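Side-chain contacts in putative dienelactone hydrolase (Klebsiella pneumoniae subsp. pneumoniae MGH 78578, PDB 3F67), which probably hydrolyses ester or lactone bonds, as an alpha/beta hydrolase of the dienelactone hydrolase family, its natural substrate being unknown: residues Val35-Glu40 / Asp50-Leu55; Glu86-Val91 / Phe122-Arg127; Gln193-Arg196 / Thr201-Ile204; Val205-Ala210 / Trp231-Ala236. All coordinates share one frame; numbering follows the deposited sequence. Where two conformers were deposited one is given.

Contact 1: residues Val35-Glu40 / Asp50-Leu55; sequences VIVVQE and DLCRRL
V37 and L55 meet tip to tip, methyl against methyl, with V37 CG2 3.5 Å from L55 CD1. All three touches between segments 35-40 and 50-55 are apolar, two of methyl on methyl and one of methyl on sulfur. The same L55 CD1 also meets V35 CG1 at 3.8 Å, and here the two side chains cross at about a right angle, so one leucine methyl serves two valines, two residues apart, on the strand face turned to the helix. V37 CG1 stands anti to the backbone N (chi1 176°), which leaves CG2 beside that N and directed at the helix.

C52 SG, about one helical turn before L55, lies 3.9 Å from V37 CG2, so this methyl is touched by both helix residues. C52 and L55 also press on A62 of strand 61-65, the strand reached by this beta-alpha-beta crossover; strand segment 35-38 and helix segment 50-55 run nearly antiparallel, at 159°.

The polar groups past the strand end bond among themselves and beyond: Q39 NE2 donates to E40 O over 3.0 Å, and E40 OE1 forms a salt bridge with R219. With only methyls and a thiol between them, strand and helix are held here by shape and burial rather than by directed bonds.

Contact 2: residues Glu86-Val91 / Phe122-Arg127; sequences ELVSKV and FCWGGR
W124 reaches from the first turn of helix 124-133 to V88, the last residue of helix 80-88, and to V91 in the turn that follows. W124 itself lies in a sharp strand-to-helix turn whose G121, C123 and G125 fit the nucleophile elbow of alpha/beta hydrolases. C123 has the strained backbone expected there (phi 65°, psi -119°), touches H212, and with H212 and D180 is consistent with a Cys-His-Asp triad.

From CB, the W124 side chain starts out with CG anti to the backbone N (chi1 178°), which carries the indole out from the elbow toward segment 86-91. Beyond CG, CD1 comes within 3.5 Å of V88 CG1. The neighbouring NE1 is equally near that methyl, which approaches the ring obliquely as the two side chains slide past each other in opposite directions. On the six-membered ring, CZ2 is the atom nearest to V91 CG1, a looser contact at 4.5 Å. CE3 packs 3.4 Å from Q39 O, in the loop that follows strand 32-38.

Around the indole, Y68 meets it edge-to-face and V96 of helix 93-108 touches both it and V91. V88 and V91 are the first and last residues of a type I beta turn, closed by V91 N donating to V88 O, and both side chains point toward the indole.

The polar link runs through one water, which lies at the indole edge, in its plane: it accepts from W124 NE1 at 2.9 Å and probably donates to V88 O, also 2.9 Å away.

Contact 3: residues Gln193-Arg196 / Thr201-Ile204; sequences QALR and TAEI
A202 and L195 make the closest approach between segments 193-196 and 201-204. Strand segment 202-204 starts just after T201, whose side chain turns away from the helix while its backbone bonds to V172 of the adjacent strand. At A202 the single methyl, CB, fits against the fork of L195: CD2 stands 3.8 Å away and CD1 3.9 Å, so both branches of the leucine straddle it. L195 reaches this place with CG anti to its carbonyl carbon (chi1 -68°), the two methyls at the end of the chain being directed at the strand.

E203 points to the other side of the strand and touches L173, in the usual alternation of a beta strand. I204 returns to the helix side, where its CD1 meets L195 CD1 at 4.3 Å, a looser contact that extends the apolar patch along the strand. I204 also packs on M191 and V188, about one and two turns before L195, while I204 O accepts from R192 NH2.

Strand 172-177, helix 185-197 and strand 202-207 form a beta-alpha-beta unit at one end of the sheet. Strand 202-207 is outermost there, with strand 172-177 beside it, and L168 and A200 from flanking loops also touch L195.

Contact 4: residues Val205-Ala210 / Trp231-Ala236; sequences VVYPEA and WQRMLA
R233 lays its side chain across the ends of V205 and Y207, whose side chains rise from the same face of the outermost strand 202-207. The van der Waals part is with V205: its methyls lie against the guanidinium, CG2 4.0 Å from R233 NH1 and CG1 over one face, offset toward the rim. The arginine is extended from CG to NE (chi2 -179°, chi3 -179°), which carries the flat head across the valine methyls; the side chain also touches L173 of strand 172-177.

In this alpha/beta hydrolase fold helix 224-238 is the last helix, and here it packs its arginine against the edge strand of the central sheet.

The tyrosine contact is made by its hydroxyl: Y207 OH comes to 3.3 Å from R233 CD and to 3.6 Å from R233 NE as the two side chains slide past each other in opposite directions, with ring and guanidinium planes 73° apart. The Y207 ring also meets that of F214.

Polar ends of both residues converge on one carboxylate about a turn earlier on the helix: D229 OD2 accepts a hydrogen bond from Y207 OH and forms a salt bridge with R233 NE, so one oxygen holds both side chains.

In the fold
From the N terminus, contact 1 comes first: a short loop brings helix 46-57 back onto strand 32-38. Contact 2 closes a wider loop, joining the end of helix 80-88 to the start of helix 124-133 beside the putative nucleophile. It meets contact 1 where V38 O faces F122 N, on neighbouring strands. Contact 3 is another local beta-alpha-beta closure, at the far edge of the sheet, and contact 4 continues along the same strand, 202-207, to the last helix. That helix returns to contact 1 through W231 and R54. The loops follow in series without nesting or crossing; contacts 1, 3 and 4 bind helices to the sheet's middle and edge, while contact 2 ties helix 80-88 to the elbow helix.

Contact 1: residues Val35-Glu40 / Asp50-Leu55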
loop_
_atom_site.group_PDB
_atom_site.type_symbol
_atom_site.label_atom_id
_atom_site.label_comp_id
_atom_site.label_asym_id
_atom_site.label_seq_id
_atom_site.Cartn_x
_atom_site.Cartn_y
_atom_site.Cartn_z
ATOM N N VAL A 35 -2.972 -0.727 10.174
ATOM C CA VAL A 35 -2.588 -0.996 8.781
ATOM C C VAL A 35 -2.820 0.291 7.979
ATOM O O VAL A 35 -3.980 0.708 7.766
ATOM C CB VAL A 35 -3.368 -2.186 8.140
ATOM C CG1 VAL A 35 -2.909 -2.391 6.664
ATOM C CG2 VAL A 35 -3.176 -3.463 8.963
ATOM N N ILE A 36 -1.735 0.889 7.510
ATOM C CA ILE A 36 -1.894 2.006 6.539
ATOM C C ILE A 36 -2.216 1.346 5.188
ATOM O O ILE A 36 -1.560 0.372 4.811
ATOM C CB ILE A 36 -0.622 2.761 6.457
ATOM C CG1 ILE A 36 -0.312 3.442 7.827
ATOM C CG2 ILE A 36 -0.696 3.839 5.333
ATOM C CD1 ILE A 36 1.018 4.210 7.782
ATOM N N VAL A 37 -3.235 1.845 4.489
ATOM C CA VAL A 37 -3.680 1.229 3.236
ATOM C C VAL A 37 -3.351 2.237 2.131
ATOM O O VAL A 37 -3.860 3.386 2.158
ATOM C CB VAL A 37 -5.201 0.989 3.258
ATOM C CG1 VAL A 37 -5.656 0.441 1.891
ATOM C CG2 VAL A 37 -5.557 -0.059 4.359
ATOM N N VAL A 38 -2.511 1.833 1.171
ATOM C CA VAL A 38 -2.097 2.792 0.124
ATOM C C VAL A 38 -2.866 2.559 -1.168
ATOM O O VAL A 38 -2.830 1.456 -1.750
ATOM C CB VAL A 38 -0.596 2.726 -0.203
ATOM C CG1 VAL A 38 -0.159 3.979 -1.056
ATOM C CG2 VAL A 38 0.257 2.639 1.059
ATOM N N GLN A 39 -3.564 3.619 -1.599
ATOM C CA GLN A 39 -4.412 3.638 -2.811
ATOM C C GLN A 39 -3.705 3.210 -4.111
ATOM O O GLN A 39 -2.459 3.215 -4.192
ATOM C CB GLN A 39 -4.822 5.109 -2.985
ATOM C CG GLN A 39 -3.589 5.998 -3.127
ATOM C CD GLN A 39 -3.970 7.440 -3.464
ATOM O OE1 GLN A 39 -4.335 8.199 -2.570
ATOM N NE2 GLN A 39 -3.938 7.794 -4.751
ATOM N N GLU A 40 -4.515 2.846 -5.124
ATOM C CA GLU A 40 -4.070 2.833 -6.515
ATOM C C GLU A 40 -4.066 4.291 -7.029
ATOM O O GLU A 40 -4.208 5.245 -6.222
ATOM C CB GLU A 40 -5.019 1.975 -7.339
ATOM C CG GLU A 40 -5.276 0.568 -6.693
ATOM C CD GLU A 40 -6.212 -0.293 -7.549
ATOM O OE1 GLU A 40 -7.439 -0.044 -7.550
ATOM O OE2 GLU A 40 -5.740 -1.273 -8.173
ATOM N N ASP A 50 -13.811 0.108 1.233
ATOM C CA ASP A 50 -14.242 -1.294 1.479
ATOM C C ASP A 50 -13.074 -2.122 2.061
ATOM O O ASP A 50 -13.259 -2.847 3.048
ATOM C CB ASP A 50 -14.741 -1.895 0.147
ATOM C CG ASP A 50 -15.349 -3.282 0.272
ATOM O OD1 ASP A 50 -15.785 -3.688 1.370
ATOM O OD2 ASP A 50 -15.434 -3.947 -0.797
ATOM N N LEU A 51 -11.882 -2.019 1.462
ATOM C CA LEU A 51 -10.731 -2.724 1.989
ATOM C C LEU A 51 -10.403 -2.319 3.436
ATOM O O LEU A 51 -10.030 -3.188 4.226
ATOM C CB LEU A 51 -9.496 -2.542 1.064
ATOM C CG LEU A 51 -9.715 -3.120 -0.368
ATOM C CD1 LEU A 51 -8.422 -2.933 -1.139
ATOM C CD2 LEU A 51 -10.147 -4.598 -0.390
ATOM N N CYS A 52 -10.494 -1.021 3.777
ATOM C CA CYS A 52 -10.224 -0.581 5.159
ATOM C C CYS A 52 -11.240 -1.246 6.093
ATOM O O CYS A 52 -10.898 -1.723 7.183
ATOM C CB CYS A 52 -10.386 0.945 5.275
ATOM S SG CYS A 52 -8.998 1.834 4.489
ATOM N N ARG A 53 -12.504 -1.285 5.657
ATOM C CA ARG A 53 -13.530 -1.921 6.492
ATOM C C ARG A 53 -13.269 -3.438 6.663
ATOM O O ARG A 53 -13.453 -3.972 7.773
ATOM C CB ARG A 53 -14.921 -1.694 5.901
ATOM C CG ARG A 53 -15.335 -0.240 6.012
ATOM C CD ARG A 53 -16.782 -0.054 5.604
ATOM N NE ARG A 53 -17.105 -0.385 4.204
ATOM C CZ ARG A 53 -17.112 0.463 3.189
ATOM N NH1 ARG A 53 -16.735 1.732 3.355
ATOM N NH2 ARG A 53 -17.503 0.011 1.970
ATOM N N ARG A 54 -12.816 -4.106 5.587
ATOM C CA ARG A 54 -12.492 -5.540 5.657
ATOM C C ARG A 54 -11.337 -5.796 6.620
ATOM O O ARG A 54 -11.364 -6.775 7.401
ATOM C CB ARG A 54 -12.219 -6.101 4.251
ATOM C CG ARG A 54 -13.515 -6.164 3.424
ATOM C CD ARG A 54 -13.257 -6.656 2.025
ATOM N NE ARG A 54 -12.500 -7.912 2.012
ATOM C CZ ARG A 54 -11.809 -8.350 0.971
ATOM N NH1 ARG A 54 -11.842 -7.675 -0.171
ATOM N NH2 ARG A 54 -11.148 -9.527 1.050
ATOM N N LEU A 55 -10.352 -4.904 6.609
ATOM C CA LEU A 55 -9.229 -5.018 7.578
ATOM C C LEU A 55 -9.688 -4.776 9.013
ATOM O O LEU A 55 -9.218 -5.454 9.955
ATOM C CB LEU A 55 -8.107 -4.025 7.209
ATOM C CG LEU A 55 -7.265 -4.467 5.985
ATOM C CD1 LEU A 55 -6.420 -3.296 5.430
ATOM C CD2 LEU A 55 -6.356 -5.653 6.357
#

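Contact 2: residues Glu86-Val91 / Phe122-Arg127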
loop_
_atom_site.group_PDB
_atom_site.type_symbol
_atom_site.label_atom_id
_atom_site.label_comp_id
_atom_site.label_asym_id
_atom_site.label_seq_id
_atom_site.Cartn_x
_atom_site.Cartn_y
_atom_site.Cartn_z
ATOM N N GLU A 86 -0.775 14.030 -15.880
ATOM C CA GLU A 86 -1.093 15.323 -15.293
ATOM C C GLU A 86 -1.177 15.324 -13.762
ATOM O O GLU A 86 -1.084 16.383 -13.126
ATOM C CB GLU A 86 -2.388 15.885 -15.898
ATOM C CG GLU A 86 -2.396 15.985 -17.439
ATOM C CD GLU A 86 -1.321 16.912 -18.032
ATOM O OE1 GLU A 86 -0.755 17.774 -17.310
ATOM O OE2 GLU A 86 -1.056 16.787 -19.252
ATOM N N LEU A 87 -1.334 14.147 -13.173
ATOM C CA LEU A 87 -1.445 14.068 -11.713
ATOM C C LEU A 87 -0.440 13.098 -11.087
ATOM O O LEU A 87 0.426 13.524 -10.329
ATOM C CB LEU A 87 -2.882 13.699 -11.299
ATOM C CG LEU A 87 -3.130 13.552 -9.790
ATOM C CD1 LEU A 87 -2.677 14.842 -9.044
ATOM C CD2 LEU A 87 -4.626 13.309 -9.561
ATOM N N VAL A 88 -0.532 11.807 -11.391
ATOM C CA VAL A 88 0.298 10.819 -10.679
ATOM C C VAL A 88 1.794 11.163 -10.757
ATOM O O VAL A 88 2.520 11.090 -9.745
ATOM C CB VAL A 88 0.077 9.369 -11.191
ATOM C CG1 VAL A 88 0.974 8.379 -10.409
ATOM C CG2 VAL A 88 -1.423 8.955 -11.030
ATOM N N SER A 89 2.222 11.578 -11.944
ATOM C CA SER A 89 3.636 11.815 -12.246
ATOM C C SER A 89 4.124 13.137 -11.643
ATOM O O SER A 89 5.291 13.517 -11.786
ATOM C CB SER A 89 3.841 11.760 -13.762
ATOM O OG SER A 89 3.664 10.427 -14.223
ATOM N N LYS A 90 3.214 13.833 -10.969
ATOM C CA LYS A 90 3.552 15.071 -10.296
ATOM C C LYS A 90 3.570 14.949 -8.773
ATOM O O LYS A 90 3.838 15.936 -8.072
ATOM C CB LYS A 90 2.600 16.207 -10.777
ATOM C CG LYS A 90 2.684 16.412 -12.299
ATOM C CD LYS A 90 2.207 17.774 -12.722
ATOM C CE LYS A 90 2.207 17.921 -14.247
ATOM N NZ LYS A 90 3.575 17.744 -14.847
ATOM N N VAL A 91 3.330 13.742 -8.261
ATOM C CA VAL A 91 3.286 13.487 -6.824
ATOM C C VAL A 91 4.667 12.882 -6.447
ATOM O O VAL A 91 4.982 11.771 -6.904
ATOM C CB VAL A 91 2.178 12.458 -6.481
ATOM C CG1 VAL A 91 2.189 12.118 -4.985
ATOM C CG2 VAL A 91 0.784 13.015 -6.880
ATOM N N PHE A 122 -1.713 -1.175 -3.135
ATOM C CA PHE A 122 -2.130 -1.851 -4.370
ATOM C C PHE A 122 -1.697 -1.038 -5.568
ATOM O O PHE A 122 -1.914 0.157 -5.589
ATOM C CB PHE A 122 -3.677 -1.989 -4.386
ATOM C CG PHE A 122 -4.187 -2.750 -3.200
ATOM C CD1 PHE A 122 -4.378 -4.128 -3.282
ATOM C CD2 PHE A 122 -4.412 -2.074 -1.989
ATOM C CE1 PHE A 122 -4.817 -4.873 -2.114
ATOM C CE2 PHE A 122 -4.795 -2.785 -0.836
ATOM C CZ PHE A 122 -5.003 -4.174 -0.910
ATOM N N CYS A 123 -1.089 -1.713 -6.534
ATOM C CA CYS A 123 -0.788 -1.097 -7.807
ATOM C C CYS A 123 0.242 0.027 -7.598
ATOM O O CYS A 123 1.348 -0.255 -7.104
ATOM C CB CYS A 123 -2.086 -0.611 -8.442
ATOM S SG CYS A 123 -1.756 -0.229 -10.071
ATOM N N TRP A 124 -0.099 1.280 -7.923
ATOM C CA TRP A 124 0.779 2.436 -7.562
ATOM C C TRP A 124 1.196 2.338 -6.075
ATOM O O TRP A 124 2.380 2.537 -5.690
ATOM C CB TRP A 124 0.035 3.766 -7.829
ATOM C CG TRP A 124 0.811 4.988 -7.454
ATOM C CD1 TRP A 124 1.715 5.678 -8.246
ATOM C CD2 TRP A 124 0.776 5.651 -6.202
ATOM N NE1 TRP A 124 2.240 6.762 -7.540
ATOM C CE2 TRP A 124 1.650 6.776 -6.292
ATOM C CE3 TRP A 124 0.023 5.451 -5.014
ATOM C CZ2 TRP A 124 1.836 7.666 -5.216
ATOM C CZ3 TRP A 124 0.213 6.348 -3.934
ATOM C CH2 TRP A 124 1.106 7.424 -4.052
ATOM N N GLY A 125 0.206 2.003 -5.246
ATOM C CA GLY A 125 0.396 1.849 -3.810
ATOM C C GLY A 125 1.269 0.674 -3.377
ATOM O O GLY A 125 1.875 0.719 -2.288
ATOM N N GLY A 126 1.354 -0.338 -4.235
ATOM C CA GLY A 126 2.211 -1.500 -3.961
ATOM C C GLY A 126 3.660 -1.116 -4.172
ATOM O O GLY A 126 4.515 -1.585 -3.434
ATOM N N ARG A 127 3.944 -0.247 -5.147
ATOM C CA ARG A 127 5.326 0.237 -5.272
ATOM C C ARG A 127 5.704 1.075 -4.054
ATOM O O ARG A 127 6.786 0.919 -3.490
ATOM C CB ARG A 127 5.515 1.012 -6.584
ATOM C CG ARG A 127 6.897 1.720 -6.649
ATOM C CD ARG A 127 7.087 2.421 -7.986
ATOM N NE ARG A 127 8.255 3.319 -7.948
ATOM C CZ ARG A 127 8.241 4.536 -7.423
ATOM N NH1 ARG A 127 7.104 5.051 -6.942
ATOM N NH2 ARG A 127 9.352 5.272 -7.441
HETATM O O HOH W 1 3.886 8.910 -8.510
#

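Contact 3: residues Gln193-Arg196 / Thr201-Ile204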
loop_
_atom_site.group_PDB
_atom_site.type_symbol
_atom_site.label_atom_id
_atom_site.label_comp_id
_atom_site.label_asym_id
_atom_site.label_seq_id
_atom_site.Cartn_x
_atom_site.Cartn_y
_atom_site.Cartn_z
ATOM N N GLN A 193 16.711 -11.067 -7.386
ATOM C CA GLN A 193 18.154 -10.930 -7.318
ATOM C C GLN A 193 18.523 -9.847 -6.313
ATOM O O GLN A 193 19.465 -10.044 -5.541
ATOM C CB GLN A 193 18.794 -10.625 -8.690
ATOM C CG GLN A 193 18.781 -11.781 -9.654
ATOM C CD GLN A 193 19.499 -11.437 -10.969
ATOM O OE1 GLN A 193 19.942 -10.289 -11.181
ATOM N NE2 GLN A 193 19.552 -12.400 -11.877
ATOM N N ALA A 194 17.803 -8.729 -6.334
ATOM C CA ALA A 194 18.115 -7.600 -5.471
ATOM C C ALA A 194 17.878 -8.009 -3.998
ATOM O O ALA A 194 18.688 -7.705 -3.127
ATOM C CB ALA A 194 17.254 -6.382 -5.842
ATOM N N LEU A 195 16.787 -8.718 -3.761
ATOM C CA LEU A 195 16.439 -9.175 -2.385
ATOM C C LEU A 195 17.455 -10.199 -1.844
ATOM O O LEU A 195 17.873 -10.141 -0.669
ATOM C CB LEU A 195 15.036 -9.760 -2.386
ATOM C CG LEU A 195 13.919 -8.752 -2.635
ATOM C CD1 LEU A 195 12.584 -9.485 -2.961
ATOM C CD2 LEU A 195 13.779 -7.750 -1.453
ATOM N N ARG A 196 17.870 -11.133 -2.703
ATOM C CA ARG A 196 18.889 -12.080 -2.293
ATOM C C ARG A 196 20.224 -11.401 -1.994
ATOM O O ARG A 196 20.870 -11.741 -0.991
ATOM C CB ARG A 196 19.087 -13.154 -3.363
ATOM C CG ARG A 196 17.925 -14.107 -3.490
ATOM C CD ARG A 196 18.312 -15.347 -4.324
ATOM N NE ARG A 196 18.519 -15.008 -5.740
ATOM C CZ ARG A 196 17.571 -15.097 -6.672
ATOM N NH1 ARG A 196 16.352 -15.510 -6.344
ATOM N NH2 ARG A 196 17.835 -14.765 -7.926
ATOM N N THR A 201 14.463 -10.105 4.280
ATOM C CA THR A 201 13.348 -11.025 4.555
ATOM C C THR A 201 12.171 -10.597 3.686
ATOM O O THR A 201 11.556 -9.559 3.939
ATOM C CB THR A 201 12.960 -10.950 6.041
ATOM O OG1 THR A 201 14.074 -11.423 6.806
ATOM C CG2 THR A 201 11.723 -11.841 6.341
ATOM N N ALA A 202 11.891 -11.365 2.636
ATOM C CA ALA A 202 10.898 -10.976 1.663
ATOM C C ALA A 202 10.610 -12.144 0.766
ATOM O O ALA A 202 11.480 -13.001 0.527
ATOM C CB ALA A 202 11.402 -9.756 0.792
ATOM N N GLU A 203 9.408 -12.190 0.217
ATOM C CA GLU A 203 9.135 -13.171 -0.819
ATOM C C GLU A 203 8.073 -12.556 -1.679
ATOM O O GLU A 203 7.304 -11.703 -1.230
ATOM C CB GLU A 203 8.611 -14.477 -0.235
ATOM C CG GLU A 203 7.286 -14.257 0.453
ATOM C CD GLU A 203 6.939 -15.394 1.367
ATOM O OE1 GLU A 203 5.814 -15.909 1.269
ATOM O OE2 GLU A 203 7.820 -15.772 2.185
ATOM N N ILE A 204 8.065 -12.998 -2.921
ATOM C CA ILE A 204 7.082 -12.599 -3.934
ATOM C C ILE A 204 6.331 -13.859 -4.375
ATOM O O ILE A 204 6.936 -14.841 -4.847
ATOM C CB ILE A 204 7.781 -11.931 -5.169
ATOM C CG1 ILE A 204 8.433 -10.619 -4.709
ATOM C CG2 ILE A 204 6.786 -11.668 -6.270
ATOM C CD1 ILE A 204 9.382 -9.956 -5.763
#

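Contact 4: residues Val205-Ala210 / Trp231-Ala236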
loop_
_atom_site.group_PDB
_atom_site.type_symbol
_atom_site.label_atom_id
_atom_site.label_comp_id
_atom_site.label_asym_id
_atom_site.label_seq_id
_atom_site.Cartn_x
_atom_site.Cartn_y
_atom_site.Cartn_z
ATOM N N VAL A 205 5.025 -13.839 -4.189
ATOM C CA VAL A 205 4.169 -14.937 -4.629
ATOM C C VAL A 205 3.568 -14.519 -5.956
ATOM O O VAL A 205 2.998 -13.424 -6.057
ATOM C CB VAL A 205 3.076 -15.182 -3.581
ATOM C CG1 VAL A 205 1.988 -16.204 -4.120
ATOM C CG2 VAL A 205 3.735 -15.656 -2.239
ATOM N N VAL A 206 3.721 -15.381 -6.986
ATOM C CA VAL A 206 3.198 -15.084 -8.310
ATOM C C VAL A 206 2.014 -16.003 -8.631
ATOM O O VAL A 206 2.146 -17.240 -8.580
ATOM C CB VAL A 206 4.273 -15.283 -9.380
ATOM C CG1 VAL A 206 3.690 -14.930 -10.745
ATOM C CG2 VAL A 206 5.473 -14.378 -9.070
ATOM N N TYR A 207 0.861 -15.403 -8.899
ATOM C CA TYR A 207 -0.376 -16.141 -9.194
ATOM C C TYR A 207 -0.475 -16.424 -10.693
ATOM O O TYR A 207 -0.628 -15.493 -11.486
ATOM C CB TYR A 207 -1.600 -15.339 -8.727
ATOM C CG TYR A 207 -1.677 -15.312 -7.219
ATOM C CD1 TYR A 207 -2.328 -16.345 -6.522
ATOM C CD2 TYR A 207 -1.057 -14.289 -6.489
ATOM C CE1 TYR A 207 -2.352 -16.365 -5.102
ATOM C CE2 TYR A 207 -1.079 -14.302 -5.087
ATOM C CZ TYR A 207 -1.746 -15.322 -4.421
ATOM O OH TYR A 207 -1.790 -15.349 -3.053
ATOM N N PRO A 208 -0.412 -17.711 -11.084
ATOM C CA PRO A 208 -0.396 -18.064 -12.520
ATOM C C PRO A 208 -1.566 -17.503 -13.336
ATOM O O PRO A 208 -1.401 -17.209 -14.517
ATOM C CB PRO A 208 -0.446 -19.611 -12.537
ATOM C CG PRO A 208 -0.063 -20.069 -11.205
ATOM C CD PRO A 208 -0.296 -18.887 -10.204
ATOM N N GLU A 209 -2.744 -17.387 -12.735
ATOM C CA GLU A 209 -3.916 -17.049 -13.534
ATOM C C GLU A 209 -4.286 -15.569 -13.472
ATOM O O GLU A 209 -5.237 -15.146 -14.120
ATOM C CB GLU A 209 -5.111 -17.887 -13.053
ATOM C CG GLU A 209 -4.879 -19.388 -13.192
ATOM C CD GLU A 209 -4.472 -19.762 -14.608
ATOM O OE1 GLU A 209 -5.034 -19.184 -15.574
ATOM O OE2 GLU A 209 -3.556 -20.606 -14.760
ATOM N N ALA A 210 -3.549 -14.792 -12.691
ATOM C CA ALA A 210 -3.983 -13.432 -12.365
ATOM C C ALA A 210 -3.308 -12.369 -13.209
ATOM O O ALA A 210 -2.126 -12.461 -13.496
ATOM C CB ALA A 210 -3.677 -13.141 -10.882
ATOM N N TRP A 231 -5.422 -12.371 0.024
ATOM C CA TRP A 231 -5.938 -11.736 1.241
ATOM C C TRP A 231 -5.565 -12.594 2.473
ATOM O O TRP A 231 -5.135 -12.062 3.502
ATOM C CB TRP A 231 -7.457 -11.597 1.159
ATOM C CG TRP A 231 -8.030 -10.638 2.192
ATOM C CD1 TRP A 231 -8.744 -10.962 3.304
ATOM C CD2 TRP A 231 -7.980 -9.195 2.140
ATOM N NE1 TRP A 231 -9.095 -9.795 3.994
ATOM C CE2 TRP A 231 -8.654 -8.711 3.294
ATOM C CE3 TRP A 231 -7.411 -8.276 1.240
ATOM C CZ2 TRP A 231 -8.794 -7.341 3.574
ATOM C CZ3 TRP A 231 -7.524 -6.907 1.518
ATOM C CH2 TRP A 231 -8.228 -6.456 2.681
ATOM N N GLN A 232 -5.662 -13.926 2.336
ATOM C CA GLN A 232 -5.317 -14.785 3.478
ATOM C C GLN A 232 -3.809 -14.759 3.719
ATOM O O GLN A 232 -3.386 -14.744 4.890
ATOM C CB GLN A 232 -5.809 -16.220 3.249
ATOM C CG GLN A 232 -7.378 -16.333 3.265
ATOM C CD GLN A 232 -8.008 -15.679 4.531
ATOM O OE1 GLN A 232 -8.918 -14.806 4.447
ATOM N NE2 GLN A 232 -7.475 -16.050 5.711
ATOM N N ARG A 233 -3.022 -14.678 2.650
ATOM C CA ARG A 233 -1.526 -14.600 2.820
ATOM C C ARG A 233 -1.151 -13.288 3.481
ATOM O O ARG A 233 -0.245 -13.248 4.296
ATOM C CB ARG A 233 -0.777 -14.723 1.478
ATOM C CG ARG A 233 -0.765 -16.176 0.908
ATOM C CD ARG A 233 0.015 -16.241 -0.399
ATOM N NE ARG A 233 -0.035 -17.634 -0.876
ATOM C CZ ARG A 233 0.847 -18.579 -0.569
ATOM N NH1 ARG A 233 1.912 -18.292 0.176
ATOM N NH2 ARG A 233 0.692 -19.814 -1.092
HETATM N N MSE A 234 -1.859 -12.209 3.145
HETATM C CA MSE A 234 -1.597 -10.913 3.795
HETATM C C MSE A 234 -1.879 -10.979 5.306
HETATM O O MSE A 234 -1.058 -10.573 6.141
HETATM C CB MSE A 234 -2.459 -9.821 3.164
HETATM C CG MSE A 234 -2.303 -8.437 3.825
HETATM SE SE MSE A 234 -3.753 -7.268 3.217
HETATM C CE MSE A 234 -5.198 -8.218 4.075
ATOM N N LEU A 235 -3.065 -11.482 5.661
ATOM C CA LEU A 235 -3.383 -11.647 7.071
ATOM C C LEU A 235 -2.389 -12.579 7.788
ATOM O O LEU A 235 -2.028 -12.296 8.942
ATOM C CB LEU A 235 -4.813 -12.182 7.254
ATOM C CG LEU A 235 -5.864 -11.158 6.732
ATOM C CD1 LEU A 235 -7.223 -11.853 6.779
ATOM C CD2 LEU A 235 -5.919 -9.864 7.594
ATOM N N ALA A 236 -1.947 -13.648 7.130
ATOM C CA ALA A 236 -0.958 -14.557 7.754
ATOM C C ALA A 236 0.384 -13.839 7.996
ATOM O O ALA A 236 1.054 -14.054 9.010
ATOM C CB ALA A 236 -0.731 -15.806 6.820
#